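Local atomic coordinates of HTH-type transcriptional regulator TreR (Bacillus subtilis, PDB entry 2OGG), a protein that represses transcription of the trehalose operon trePA and binds trehalose-6-phosphate, the chain here being its effector-binding UTRA domain. Residues I25-R30 / L129-T133; E39-S43 / C71-I75; A96-T100 / Y112-V116. All blocks are in the same frame, centred on the assembly; numbering follows the deposited sequence.

Contact 1 (I25-R30 / L129-T133); sequences IQKQLR and LFQYT. With GOL (glycerol), chain F.
Helix-on-sheet packing in the effector-binding domain: the last turn of helix 23-29 lies across strand 129-138, an inner strand of the antiparallel sheet. The axes of helix 25-29 and strand 129-133 approach to 8.8 Å, with an angle of 114° between their N-to-C directions; the nearest CA atoms are those of Leu29 and Tyr132, 5.9 Å apart. Leu29 N donates to Ile25 O (2.8 Å), and Arg30, with phi/psi 42/49, then takes the chain out of helical geometry. Residues 129-133 are extended apart from Phe130 (psi -29°), where a classic beta bulge sets Phe130 and Gln131 together opposite Val122. Both side chains therefore turn from the helix to the face touched by Ile79 of helix 75-83, whereas Leu129 and Tyr132, three residues apart, point toward helix 23-29. Leu29 (t, p) enters the gap between them: its CD1 is 4.3 Å from Leu129 CG, 3.5 Å from Tyr132 CB and 3.3 Å from Tyr132 N. Tyr132 (chi1 t) spreads its ring under Gln28 (m, m), whose CB makes a CH-pi contact 3.8 Å from the centroid and 5° off the normal; Ile25 CD1 lies 4.1 Å from Tyr132 CE2. Tyr132 OH hydrogen-bonds Glu134 and Arg119, and Gln28 OE1 hydrogen-bonds Tyr121 OH. Leu129 CD2 also meets Gln28 O (3.3 Å) and Arg30 CD (4.0 Å). Glycerol, probably from crystallisation, puts O3 between two carbonyls, 3.1 Å from Leu29 O and 2.7 Å from Leu129 O, either of which could take its single proton.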
loop_
_atom_site.group_PDB
_atom_site.type_symbol
_atom_site.label_atom_id
_atom_site.label_comp_id
_atom_site.label_asym_id
_atom_site.label_seq_id
_atom_site.Cartn_x
_atom_site.Cartn_y
_atom_site.Cartn_z
ATOM N N ILE A 25 -10.040 -12.411 23.699
ATOM C CA ILE A 25 -10.203 -11.069 23.160
ATOM C C ILE A 25 -9.396 -10.037 23.928
ATOM O O ILE A 25 -8.912 -9.071 23.345
ATOM C CB ILE A 25 -11.668 -10.629 23.030
ATOM C CG1 ILE A 25 -12.395 -11.513 22.016
ATOM C CG2 ILE A 25 -11.741 -9.198 22.582
ATOM C CD1 ILE A 25 -11.636 -11.711 20.694
ATOM N N GLN A 26 -9.179 -10.269 25.218
ATOM C CA GLN A 26 -8.181 -9.474 25.918
ATOM C C GLN A 26 -6.817 -9.474 25.175
ATOM O O GLN A 26 -6.253 -8.416 24.905
ATOM C CB GLN A 26 -8.040 -9.917 27.374
ATOM C CG GLN A 26 -9.178 -9.421 28.247
ATOM C CD GLN A 26 -9.319 -10.224 29.539
ATOM O OE1 GLN A 26 -8.416 -10.244 30.377
ATOM N NE2 GLN A 26 -10.454 -10.906 29.691
ATOM N N LYS A 27 -6.356 -10.646 24.745
ATOM C CA LYS A 27 -5.109 -10.729 23.996
ATOM C C LYS A 27 -5.221 -10.129 22.579
ATOM O O LYS A 27 -4.436 -9.255 22.218
ATOM C CB LYS A 27 -4.554 -12.162 23.974
ATOM C CG LYS A 27 -3.522 -12.399 22.858
ATOM C CD LYS A 27 -2.216 -13.031 23.361
ATOM C CE LYS A 27 -2.159 -14.527 23.089
ATOM N NZ LYS A 27 -2.353 -14.830 21.640
ATOM N N GLN A 28 -6.269 -10.495 21.842
ATOM C CA GLN A 28 -6.431 -10.070 20.445
ATOM C C GLN A 28 -6.672 -8.572 20.285
ATOM O O GLN A 28 -6.155 -7.947 19.364
ATOM C CB GLN A 28 -7.568 -10.834 19.752
ATOM C CG GLN A 28 -7.278 -12.296 19.455
ATOM C CD GLN A 28 -6.106 -12.517 18.505
ATOM O OE1 GLN A 28 -5.213 -11.688 18.397
ATOM N NE2 GLN A 28 -6.055 -13.695 17.903
ATOM N N LEU A 29 -7.403 -7.985 21.221
ATOM C CA LEU A 29 -7.825 -6.590 21.105
ATOM C C LEU A 29 -7.108 -5.679 22.091
ATOM O O LEU A 29 -7.406 -4.500 22.164
ATOM C CB LEU A 29 -9.326 -6.520 21.354
ATOM C CG LEU A 29 -10.157 -5.398 20.783
ATOM C CD1 LEU A 29 -9.864 -5.206 19.316
ATOM C CD2 LEU A 29 -11.597 -5.742 20.995
ATOM N N ARG A 30 -6.110 -6.215 22.787
ATOM C CA ARG A 30 -5.441 -5.514 23.881
ATOM C C ARG A 30 -6.419 -4.761 24.777
ATOM O O ARG A 30 -6.238 -3.580 25.053
ATOM C CB ARG A 30 -4.370 -4.570 23.349
ATOM C CG ARG A 30 -3.052 -5.239 22.985
ATOM C CD ARG A 30 -2.285 -4.331 22.013
ATOM N NE ARG A 30 -1.087 -4.980 21.483
ATOM C CZ ARG A 30 -0.462 -4.606 20.363
ATOM N NH1 ARG A 30 -0.923 -3.592 19.642
ATOM N NH2 ARG A 30 0.611 -5.264 19.956
ATOM N N LEU A 129 -5.055 0.072 19.444
ATOM C CA LEU A 129 -5.720 -1.013 18.757
ATOM C C LEU A 129 -7.170 -0.841 19.126
ATOM O O LEU A 129 -7.511 -0.845 20.287
ATOM C CB LEU A 129 -5.224 -2.351 19.301
ATOM C CG LEU A 129 -5.879 -3.622 18.758
ATOM C CD1 LEU A 129 -6.143 -3.527 17.279
ATOM C CD2 LEU A 129 -5.005 -4.844 19.068
ATOM N N PHE A 130 -8.024 -0.657 18.135
ATOM C CA PHE A 130 -9.414 -0.335 18.405
ATOM C C PHE A 130 -10.385 -1.429 17.970
ATOM O O PHE A 130 -11.471 -1.533 18.517
ATOM C CB PHE A 130 -9.738 0.977 17.701
ATOM C CG PHE A 130 -11.111 1.030 17.138
ATOM C CD1 PHE A 130 -12.210 1.278 17.961
ATOM C CD2 PHE A 130 -11.310 0.865 15.791
ATOM C CE1 PHE A 130 -13.503 1.276 17.453
ATOM C CE2 PHE A 130 -12.600 0.920 15.258
ATOM C CZ PHE A 130 -13.701 1.114 16.101
ATOM N N GLN A 131 -10.022 -2.200 16.944
ATOM C CA GLN A 131 -10.895 -3.262 16.414
ATOM C C GLN A 131 -10.162 -4.546 16.025
ATOM O O GLN A 131 -9.029 -4.513 15.548
ATOM C CB GLN A 131 -11.631 -2.746 15.195
ATOM C CG GLN A 131 -12.392 -3.826 14.441
ATOM C CD GLN A 131 -13.152 -3.235 13.299
ATOM O OE1 GLN A 131 -13.023 -2.036 13.032
ATOM N NE2 GLN A 131 -14.091 -4.005 12.744
ATOM N N TYR A 132 -10.832 -5.683 16.169
ATOM C CA TYR A 132 -10.249 -6.930 15.725
ATOM C C TYR A 132 -11.275 -7.766 14.971
ATOM O O TYR A 132 -12.376 -7.980 15.456
ATOM C CB TYR A 132 -9.655 -7.698 16.890
ATOM C CG TYR A 132 -9.465 -9.184 16.615
ATOM C CD1 TYR A 132 -8.336 -9.667 15.961
ATOM C CD2 TYR A 132 -10.372 -10.107 17.081
ATOM C CE1 TYR A 132 -8.210 -11.019 15.644
ATOM C CE2 TYR A 132 -10.228 -11.479 16.818
ATOM C CZ TYR A 132 -9.164 -11.928 16.086
ATOM O OH TYR A 132 -9.011 -13.305 15.879
ATOM N N THR A 133 -10.910 -8.213 13.768
ATOM C CA THR A 133 -11.794 -9.001 12.927
ATOM C C THR A 133 -11.140 -10.322 12.563
ATOM O O THR A 133 -9.923 -10.411 12.437
ATOM C CB THR A 133 -12.142 -8.222 11.667
ATOM O OG1 THR A 133 -12.642 -6.940 12.054
ATOM C CG2 THR A 133 -13.222 -8.928 10.850
HETATM C C1 GOL F . -3.493 -0.926 21.457
HETATM O O1 GOL F . -2.104 -0.875 21.722
HETATM C C2 GOL F . -4.276 -0.306 22.607
HETATM O O2 GOL F . -3.303 0.149 23.514
HETATM C C3 GOL F . -5.191 -1.333 23.311
HETATM O O3 GOL F . -6.416 -1.612 22.635
#

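Contact 2 (E39-S43 / C71-I75). With SO4 (sulfate ion), chain C.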
loop_
_atom_site.group_PDB
_atom_site.type_symbol
_atom_site.label_atom_id
_atom_site.label_comp_id
_atom_site.label_asym_id
_atom_site.label_seq_id
_atom_site.Cartn_x
_atom_site.Cartn_y
_atom_site.Cartn_z
ATOM N N GLU A 39 -19.310 -7.656 20.556
ATOM C CA GLU A 39 -18.968 -8.842 19.776
ATOM C C GLU A 39 -20.053 -9.125 18.746
ATOM O O GLU A 39 -21.232 -9.153 19.083
ATOM C CB GLU A 39 -18.816 -10.052 20.679
ATOM C CG GLU A 39 -19.104 -11.379 19.970
ATOM C CD GLU A 39 -18.756 -12.616 20.814
ATOM O OE1 GLU A 39 -19.416 -12.836 21.855
ATOM O OE2 GLU A 39 -17.795 -13.347 20.461
ATOM N N VAL A 40 -19.680 -9.270 17.485
ATOM C CA VAL A 40 -20.671 -9.647 16.464
ATOM C C VAL A 40 -20.163 -10.866 15.698
ATOM O O VAL A 40 -19.003 -10.896 15.240
ATOM C CB VAL A 40 -20.888 -8.529 15.447
ATOM C CG1 VAL A 40 -22.051 -8.880 14.497
ATOM C CG2 VAL A 40 -21.118 -7.192 16.159
ATOM N N ILE A 41 -20.955 -11.932 15.702
ATOM C CA ILE A 41 -20.586 -13.107 14.950
ATOM C C ILE A 41 -21.624 -13.386 13.870
ATOM O O ILE A 41 -22.811 -13.597 14.157
ATOM C CB ILE A 41 -20.357 -14.303 15.872
ATOM C CG1 ILE A 41 -19.105 -14.083 16.726
ATOM C CG2 ILE A 41 -20.240 -15.600 15.088
ATOM C CD1 ILE A 41 -18.955 -15.133 17.798
ATOM N N ARG A 42 -21.171 -13.406 12.625
ATOM C CA ARG A 42 -22.071 -13.545 11.474
ATOM C C ARG A 42 -21.600 -14.632 10.549
ATOM O O ARG A 42 -20.395 -14.793 10.353
ATOM C CB ARG A 42 -22.089 -12.254 10.675
ATOM C CG ARG A 42 -22.719 -11.131 11.410
ATOM C CD ARG A 42 -22.573 -9.802 10.688
ATOM N NE ARG A 42 -21.207 -9.286 10.692
ATOM C CZ ARG A 42 -20.804 -8.318 9.864
ATOM N NH1 ARG A 42 -21.620 -7.898 8.890
ATOM N NH2 ARG A 42 -19.537 -7.935 9.860
ATOM N N SER A 43 -22.526 -15.158 9.767
ATOM C CA SER A 43 -22.155 -16.060 8.694
ATOM C C SER A 43 -22.691 -15.479 7.412
ATOM O O SER A 43 -23.654 -14.712 7.452
ATOM C CB SER A 43 -22.741 -17.465 8.926
ATOM O OG SER A 43 -24.096 -17.545 8.537
ATOM N N CYS A 71 -25.471 -4.715 11.618
ATOM C CA CYS A 71 -24.688 -5.920 11.406
ATOM C C CYS A 71 -25.174 -6.742 10.225
ATOM O O CYS A 71 -24.410 -7.512 9.632
ATOM C CB CYS A 71 -24.719 -6.785 12.655
ATOM S SG CYS A 71 -24.113 -5.919 14.103
ATOM N N GLU A 72 -26.461 -6.640 9.920
ATOM C CA GLU A 72 -26.999 -7.333 8.773
ATOM C C GLU A 72 -26.668 -6.559 7.503
ATOM O O GLU A 72 -26.801 -7.061 6.397
ATOM C CB GLU A 72 -28.500 -7.522 8.939
ATOM C CG GLU A 72 -28.833 -8.291 10.197
ATOM C CD GLU A 72 -30.322 -8.482 10.413
ATOM O OE1 GLU A 72 -31.082 -7.505 10.222
ATOM O OE2 GLU A 72 -30.713 -9.593 10.847
ATOM N N ASN A 73 -26.134 -5.362 7.689
ATOM C CA ASN A 73 -25.723 -4.533 6.579
ATOM C C ASN A 73 -24.182 -4.444 6.546
ATOM O O ASN A 73 -23.521 -5.474 6.471
ATOM C CB ASN A 73 -26.472 -3.195 6.615
ATOM C CG ASN A 73 -27.972 -3.365 6.269
ATOM O OD1 ASN A 73 -28.332 -3.575 5.106
ATOM N ND2 ASN A 73 -28.832 -3.366 7.287
ATOM N N SER A 74 -23.589 -3.295 6.812
ATOM C CA SER A 74 -22.132 -3.276 6.839
ATOM C C SER A 74 -21.611 -2.662 8.104
ATOM O O SER A 74 -21.978 -1.542 8.451
ATOM C CB SER A 74 -21.553 -2.522 5.652
ATOM O OG SER A 74 -20.196 -2.207 5.883
ATOM N N ILE A 75 -20.796 -3.413 8.827
ATOM C CA ILE A 75 -20.145 -2.860 9.999
ATOM C C ILE A 75 -19.005 -1.942 9.577
ATOM O O ILE A 75 -18.724 -0.936 10.227
ATOM C CB ILE A 75 -19.580 -3.949 10.849
ATOM C CG1 ILE A 75 -20.721 -4.835 11.329
ATOM C CG2 ILE A 75 -18.760 -3.343 11.999
ATOM C CD1 ILE A 75 -20.334 -5.812 12.474
HETATM S S SO4 C . -18.877 -5.671 6.948
HETATM O O1 SO4 C . -17.647 -5.682 7.727
HETATM O O2 SO4 C . -19.034 -4.419 6.234
HETATM O O3 SO4 C . -18.880 -6.688 5.912
HETATM O O4 SO4 C . -19.952 -5.855 7.903
#
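Residues 39-43 run as regular beta strand, while 71-75 turn from the end of helix 68-71 to the start of helix 75-83, the non-helical backbone of Asn73 (phi/psi -110/-112) breaking the chain between the two helices. The backbones stay apart, the nearest CA atoms being those of Val40 and Cys71 at 7.5 Å, so side chains fill the gap. Val40 and Arg42, two apart on the strand, both point toward the turn. Val40 packs CG1 on Cys71 SG (3.6 Å) and CG2 on Ile75 CD1 (4.0 Å). Arg42 reaches further: NH1 makes a weak hydrogen bond to Cys71 O (2.9 Å, 125°), and Ile75 CD1 lies over one face of the guanidinium, 3.5 Å from NH2. Sulfate O4 accepts from Arg42 NH1 (2.8 Å), Arg42 NH2 (2.9 Å) and Ile75 N (2.7 Å); Ser74 OG donates to sulfate O2 (2.5 Å) while capping Glu77 N as the N-cap of helix 75-83. Arg44 and Tyr76 N complete this anion site at a helix N-terminus. The ion is probably from crystallisation, but its position is consistent with a phosphate site for trehalose-6-phosphate. Asp56 on the adjoining strand 49-59 forms a salt bridge with Arg42, Phe16 of strand 11-19 packs against Val40 and Cys71, and Leu85 of the second subunit touches Ser74.

Contact 3 (A96-T100 / Y112-V116)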
loop_
_atom_site.group_PDB
_atom_site.type_symbol
_atom_site.label_atom_id
_atom_site.label_comp_id
_atom_site.label_asym_id
_atom_site.label_seq_id
_atom_site.Cartn_x
_atom_site.Cartn_y
_atom_site.Cartn_z
ATOM N N ALA A 96 -3.890 -20.509 7.421
ATOM C CA ALA A 96 -4.868 -21.597 7.326
ATOM C C ALA A 96 -4.934 -22.345 8.647
ATOM O O ALA A 96 -3.911 -22.655 9.248
ATOM C CB ALA A 96 -4.530 -22.538 6.202
ATOM N N GLU A 97 -6.147 -22.680 9.057
ATOM C CA GLU A 97 -6.380 -23.323 10.334
ATOM C C GLU A 97 -7.330 -24.505 10.196
ATOM O O GLU A 97 -8.151 -24.543 9.289
ATOM C CB GLU A 97 -6.953 -22.297 11.332
ATOM C CG GLU A 97 -6.050 -21.079 11.554
ATOM C CD GLU A 97 -6.475 -20.211 12.731
ATOM O OE1 GLU A 97 -7.621 -20.358 13.207
ATOM O OE2 GLU A 97 -5.644 -19.407 13.209
ATOM N N PRO A 98 -7.186 -25.500 11.076
ATOM C CA PRO A 98 -8.190 -26.545 11.167
ATOM C C PRO A 98 -9.541 -25.923 11.487
ATOM O O PRO A 98 -9.608 -24.909 12.177
ATOM C CB PRO A 98 -7.721 -27.366 12.373
ATOM C CG PRO A 98 -6.252 -27.148 12.422
ATOM C CD PRO A 98 -6.055 -25.732 11.996
ATOM N N CYS A 99 -10.610 -26.539 11.009
ATOM C CA CYS A 99 -11.956 -26.134 11.403
ATOM C C CYS A 99 -12.201 -26.417 12.880
ATOM O O CYS A 99 -11.775 -27.446 13.405
ATOM C CB CYS A 99 -12.998 -26.878 10.571
ATOM S SG CYS A 99 -13.144 -26.270 8.880
ATOM N N THR A 100 -13.027 -25.582 13.496
ATOM C CA THR A 100 -13.348 -25.719 14.914
ATOM C C THR A 100 -14.798 -26.174 15.046
ATOM O O THR A 100 -15.542 -26.147 14.068
ATOM C CB THR A 100 -13.255 -24.344 15.569
ATOM O OG1 THR A 100 -14.169 -23.487 14.899
ATOM C CG2 THR A 100 -11.836 -23.769 15.441
ATOM N N TYR A 112 -14.918 -30.645 4.127
ATOM C CA TYR A 112 -13.794 -29.739 4.329
ATOM C C TYR A 112 -13.199 -29.831 5.739
ATOM O O TYR A 112 -13.917 -30.090 6.695
ATOM C CB TYR A 112 -14.198 -28.312 3.975
ATOM C CG TYR A 112 -14.047 -28.005 2.499
ATOM C CD1 TYR A 112 -12.778 -27.910 1.922
ATOM C CD2 TYR A 112 -15.163 -27.851 1.672
ATOM C CE1 TYR A 112 -12.619 -27.612 0.574
ATOM C CE2 TYR A 112 -15.017 -27.544 0.323
ATOM C CZ TYR A 112 -13.738 -27.429 -0.222
ATOM O OH TYR A 112 -13.565 -27.135 -1.558
ATOM N N ASP A 113 -11.872 -29.803 5.831
ATOM C CA ASP A 113 -11.182 -29.964 7.112
ATOM C C ASP A 113 -10.494 -28.680 7.581
ATOM O O ASP A 113 -10.103 -28.596 8.746
ATOM C CB ASP A 113 -10.139 -31.077 7.024
ATOM C CG ASP A 113 -10.760 -32.469 7.004
ATOM O OD1 ASP A 113 -11.681 -32.723 7.814
ATOM O OD2 ASP A 113 -10.251 -33.334 6.251
ATOM N N HIS A 114 -10.182 -27.783 6.641
ATOM C CA HIS A 114 -9.491 -26.515 6.958
ATOM C C HIS A 114 -10.218 -25.273 6.478
ATOM O O HIS A 114 -11.153 -25.363 5.669
ATOM C CB HIS A 114 -8.050 -26.492 6.433
ATOM C CG HIS A 114 -7.178 -27.555 7.024
ATOM N ND1 HIS A 114 -7.198 -28.864 6.585
ATOM C CD2 HIS A 114 -6.252 -27.500 8.010
ATOM C CE1 HIS A 114 -6.353 -29.579 7.307
ATOM N NE2 HIS A 114 -5.755 -28.771 8.168
HETATM N N MSE A 115 -9.721 -24.120 6.932
HETATM C CA MSE A 115 -10.295 -22.819 6.637
HETATM C C MSE A 115 -9.165 -21.873 6.280
HETATM O O MSE A 115 -8.034 -22.044 6.734
HETATM C CB MSE A 115 -10.948 -22.251 7.887
HETATM C CG MSE A 115 -11.955 -23.153 8.552
HETATM SE SE MSE A 115 -13.805 -22.884 8.000
HETATM C CE MSE A 115 -13.766 -23.916 6.372
ATOM N N VAL A 116 -9.471 -20.852 5.489
ATOM C CA VAL A 116 -8.569 -19.735 5.341
ATOM C C VAL A 116 -9.045 -18.655 6.335
ATOM O O VAL A 116 -10.254 -18.439 6.461
ATOM C CB VAL A 116 -8.535 -19.218 3.884
ATOM C CG1 VAL A 116 -7.645 -17.941 3.765
ATOM C CG2 VAL A 116 -7.999 -20.278 2.986
#
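Ala96 starts the contact near the end of strand 87-98, antiparallel to strand 114-124. It faces Val116 as a non-hydrogen-bonded pair (CA-CA 4.6 Å), and its CA sits 3.3 Å from Met115 O in a CA-H...O contact; Leu139 of the third subunit packs on Ala96 and also on His114. Glu97 pairs with Met115 through both bonds of a hydrogen-bonded pair, Glu97 N to Met115 O (3.1 Å) and Met115 N to Glu97 O (2.9 Å). Its side chain leaves on the face that carries Met115, and the carboxylate forms salt bridges with Arg119 and Arg136. Pro98 stands opposite His114 at a non-hydrogen-bonded position, where a residue without an amide hydrogen costs no hydrogen bond to strand 114-124; the CA atoms are 4.4 Å apart and Pro98 N lies 3.8 Å from His114 CD2. The His114 side chain comes within about 4 Å of a bound sodium ion. Cys99 is past the regular strand, yet its N still donates to Asp113 O (3.1 Å, 168°), and its SG rests on CG of Met115 (3.4 Å), modelled as selenomethionine; Leu109 touches both side chains. Thr100 is the N-cap of helix 101-106, its OG1 accepting from Asp103 N. Three backbone hydrogen bonds (147-168°) thus join the strand ends, while chemistry differs around them: Cys99 and Met115 form an apolar patch with Leu109, next to helix 101-106, and the charge of Glu97 is met by Arg119 of the adjacent strand 114-124 and Arg136 of the next strand over, 129-138.

Overall arrangement
All three contacts belong to one UTRA domain and one antiparallel sheet, ordered 11-19, 37-46, 49-59, 129-138, 114-124, 87-98. Contact 1 spans the sequence that contains the other two, with contact 2 closing before contact 3 opens. Their centres lie about 17 Å (1 and 2), 22 Å (1 and 3) and 21 Å (2 and 3) apart. Contact 1 sets helix 23-29 on one face; contact 2 brings the start of helix 75-83 to the other, with the sulfate site, consistent with effector phosphate binding. Asp56 links them by a salt bridge to Arg42 and hydrogen bonds to Gln131 and Thr133. Contact 3 pairs strands 114-124 and 87-98 at one edge of the sheet within the chain, where the third subunit packs.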